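PDB 1DY0: collagen alpha1(xviii) chain from Mus musculus, which is endostatin, the zinc-binding fragment of collagen XVIII known as an inhibitor of angiogenesis. Local coordinates for residues L14-L19 / I174-E179. The protein carries 2 engineered substitutions. Residues are numbered along the deposited sequence; the frame is centred on the assembly and turned at random.
Sequences LHLVAL and IVLCIE. With ZN (zinc ion), chain B.
His15 and Glu179 illustrate how a metal ligand can be aimed from the second shell. Glu179 OE1 takes His15 ND1 on its syn lone pair at 2.9 Å, almost in the imidazole plane and nearly straight (166°), and the backbone His15 N on its anti lone pair at 3.1 Å. Glu179 runs alongside the histidine because its CG lies opposite the backbone N (chi1 -161°) and the chain beyond is extended. The ND1 bond, with the zinc ion on NE2, holds the ring's rotation and probably makes His15 NE2, 2.1 Å from the metal, a better electron donor; the backbone N helps pin the carboxylate oxygen.

Antiparallel pairing brings Val17 N to Cys177 O at 2.8 Å. Packing is tight near Ala18, whose CB meets Leu176 CD2 at 3.6 Å on the face shared with Leu16 and Ile178. On the other face, that of Val17 and Cys177, CD2 of Leu19, just past the strand, rests 3.6 Å from Cys177 SG, disulfide-bonded to Cys37. Contact is looser where Leu14 CB lies 4.5 Å from Ile178 CD1, and a water bridges Leu19 O and Val175 N. Adjacent strands from near both chain ends thus position His15 in endostatin's zinc site, completed by His7, Asp9 and Asp80.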
loop_
_atom_site.group_PDB
_atom_site.type_symbol
_atom_site.label_atom_id
_atom_site.label_comp_id
_atom_site.label_asym_id
_atom_site.label_seq_id
_atom_site.Cartn_x
_atom_site.Cartn_y
_atom_site.Cartn_z
ATOM N N LEU A 14 1.827 7.664 10.462
ATOM C CA LEU A 14 0.876 7.038 9.551
ATOM C C LEU A 14 1.412 5.634 9.289
ATOM O O LEU A 14 2.575 5.473 8.940
ATOM C CB LEU A 14 0.787 7.829 8.234
ATOM C CG LEU A 14 0.204 9.245 8.274
ATOM C CD1 LEU A 14 0.214 9.834 6.890
ATOM C CD2 LEU A 14 -1.215 9.215 8.804
ATOM N N HIS A 15 0.586 4.617 9.487
ATOM C CA HIS A 15 1.030 3.240 9.271
ATOM C C HIS A 15 0.805 2.733 7.862
ATOM O O HIS A 15 -0.254 2.956 7.273
ATOM C CB HIS A 15 0.343 2.274 10.253
ATOM C CG HIS A 15 0.682 2.522 11.690
ATOM N ND1 HIS A 15 0.043 3.478 12.453
ATOM C CD2 HIS A 15 1.603 1.949 12.507
ATOM C CE1 HIS A 15 0.554 3.484 13.672
ATOM N NE2 HIS A 15 1.504 2.570 13.726
ATOM N N LEU A 16 1.818 2.068 7.319
ATOM C CA LEU A 16 1.730 1.454 5.998
ATOM C C LEU A 16 1.825 -0.033 6.303
ATOM O O LEU A 16 2.881 -0.513 6.722
ATOM C CB LEU A 16 2.897 1.891 5.117
ATOM C CG LEU A 16 2.846 1.431 3.660
ATOM C CD1 LEU A 16 1.522 1.830 3.037
ATOM C CD2 LEU A 16 4.007 2.060 2.901
ATOM N N VAL A 17 0.727 -0.759 6.114
ATOM C CA VAL A 17 0.698 -2.177 6.444
ATOM C C VAL A 17 0.164 -3.033 5.297
ATOM O O VAL A 17 -0.731 -2.627 4.571
ATOM C CB VAL A 17 -0.154 -2.409 7.741
ATOM C CG1 VAL A 17 0.034 -3.819 8.278
ATOM C CG2 VAL A 17 0.224 -1.394 8.814
ATOM N N ALA A 18 0.707 -4.235 5.164
ATOM C CA ALA A 18 0.307 -5.151 4.106
ATOM C C ALA A 18 -0.838 -6.108 4.470
ATOM O O ALA A 18 -0.940 -6.587 5.616
ATOM C CB ALA A 18 1.532 -5.962 3.632
ATOM N N LEU A 19 -1.709 -6.367 3.493
ATOM C CA LEU A 19 -2.804 -7.307 3.682
ATOM C C LEU A 19 -2.168 -8.675 3.920
ATOM O O LEU A 19 -1.092 -8.959 3.402
ATOM C CB LEU A 19 -3.720 -7.338 2.461
ATOM C CG LEU A 19 -4.629 -6.116 2.343
ATOM C CD1 LEU A 19 -5.428 -6.205 1.083
ATOM C CD2 LEU A 19 -5.558 -6.042 3.537
ATOM N N ILE A 174 1.546 -8.225 -3.525
ATOM C CA ILE A 174 1.310 -7.651 -2.202
ATOM C C ILE A 174 0.401 -6.435 -2.364
ATOM O O ILE A 174 0.515 -5.712 -3.349
ATOM C CB ILE A 174 2.647 -7.132 -1.579
ATOM C CG1 ILE A 174 3.720 -8.224 -1.607
ATOM C CG2 ILE A 174 2.416 -6.633 -0.164
ATOM C CD1 ILE A 174 5.132 -7.704 -1.453
ATOM N N VAL A 175 -0.520 -6.235 -1.427
ATOM C CA VAL A 175 -1.393 -5.065 -1.441
ATOM C C VAL A 175 -1.202 -4.387 -0.073
ATOM O O VAL A 175 -1.287 -5.042 0.969
ATOM C CB VAL A 175 -2.898 -5.425 -1.697
ATOM C CG1 VAL A 175 -3.782 -4.165 -1.575
ATOM C CG2 VAL A 175 -3.075 -6.037 -3.092
ATOM N N LEU A 176 -0.848 -3.104 -0.091
ATOM C CA LEU A 176 -0.626 -2.328 1.125
ATOM C C LEU A 176 -1.826 -1.476 1.524
ATOM O O LEU A 176 -2.691 -1.178 0.709
ATOM C CB LEU A 176 0.600 -1.434 0.953
ATOM C CG LEU A 176 1.923 -2.107 0.578
ATOM C CD1 LEU A 176 2.961 -1.040 0.286
ATOM C CD2 LEU A 176 2.395 -3.002 1.700
ATOM N N CYS A 177 -1.853 -1.072 2.786
ATOM C CA CYS A 177 -2.929 -0.254 3.335
ATOM C C CYS A 177 -2.263 0.894 4.049
ATOM O O CYS A 177 -1.317 0.685 4.805
ATOM C CB CYS A 177 -3.767 -1.039 4.350
ATOM S SG CYS A 177 -4.542 -2.563 3.724
ATOM N N ILE A 178 -2.767 2.099 3.810
ATOM C CA ILE A 178 -2.227 3.312 4.406
ATOM C C ILE A 178 -3.298 3.994 5.248
ATOM O O ILE A 178 -4.467 4.056 4.861
ATOM C CB ILE A 178 -1.737 4.291 3.304
ATOM C CG1 ILE A 178 -1.138 5.551 3.919
ATOM C CG2 ILE A 178 -2.885 4.651 2.347
ATOM C CD1 ILE A 178 0.238 5.361 4.567
ATOM N N GLU A 179 -2.902 4.462 6.420
ATOM C CA GLU A 179 -3.799 5.149 7.332
ATOM C C GLU A 179 -4.015 6.506 6.684
ATOM O O GLU A 179 -3.084 7.063 6.108
ATOM C CB GLU A 179 -3.097 5.291 8.676
ATOM C CG GLU A 179 -3.979 5.566 9.860
ATOM C CD GLU A 179 -3.271 5.268 11.166
ATOM O OE1 GLU A 179 -2.062 4.936 11.148
ATOM O OE2 GLU A 179 -3.937 5.345 12.218
HETATM ZN ZN ZN B . 2.135 2.466 15.730
HETATM O O HOH W 1 -0.715 -8.533 0.552
#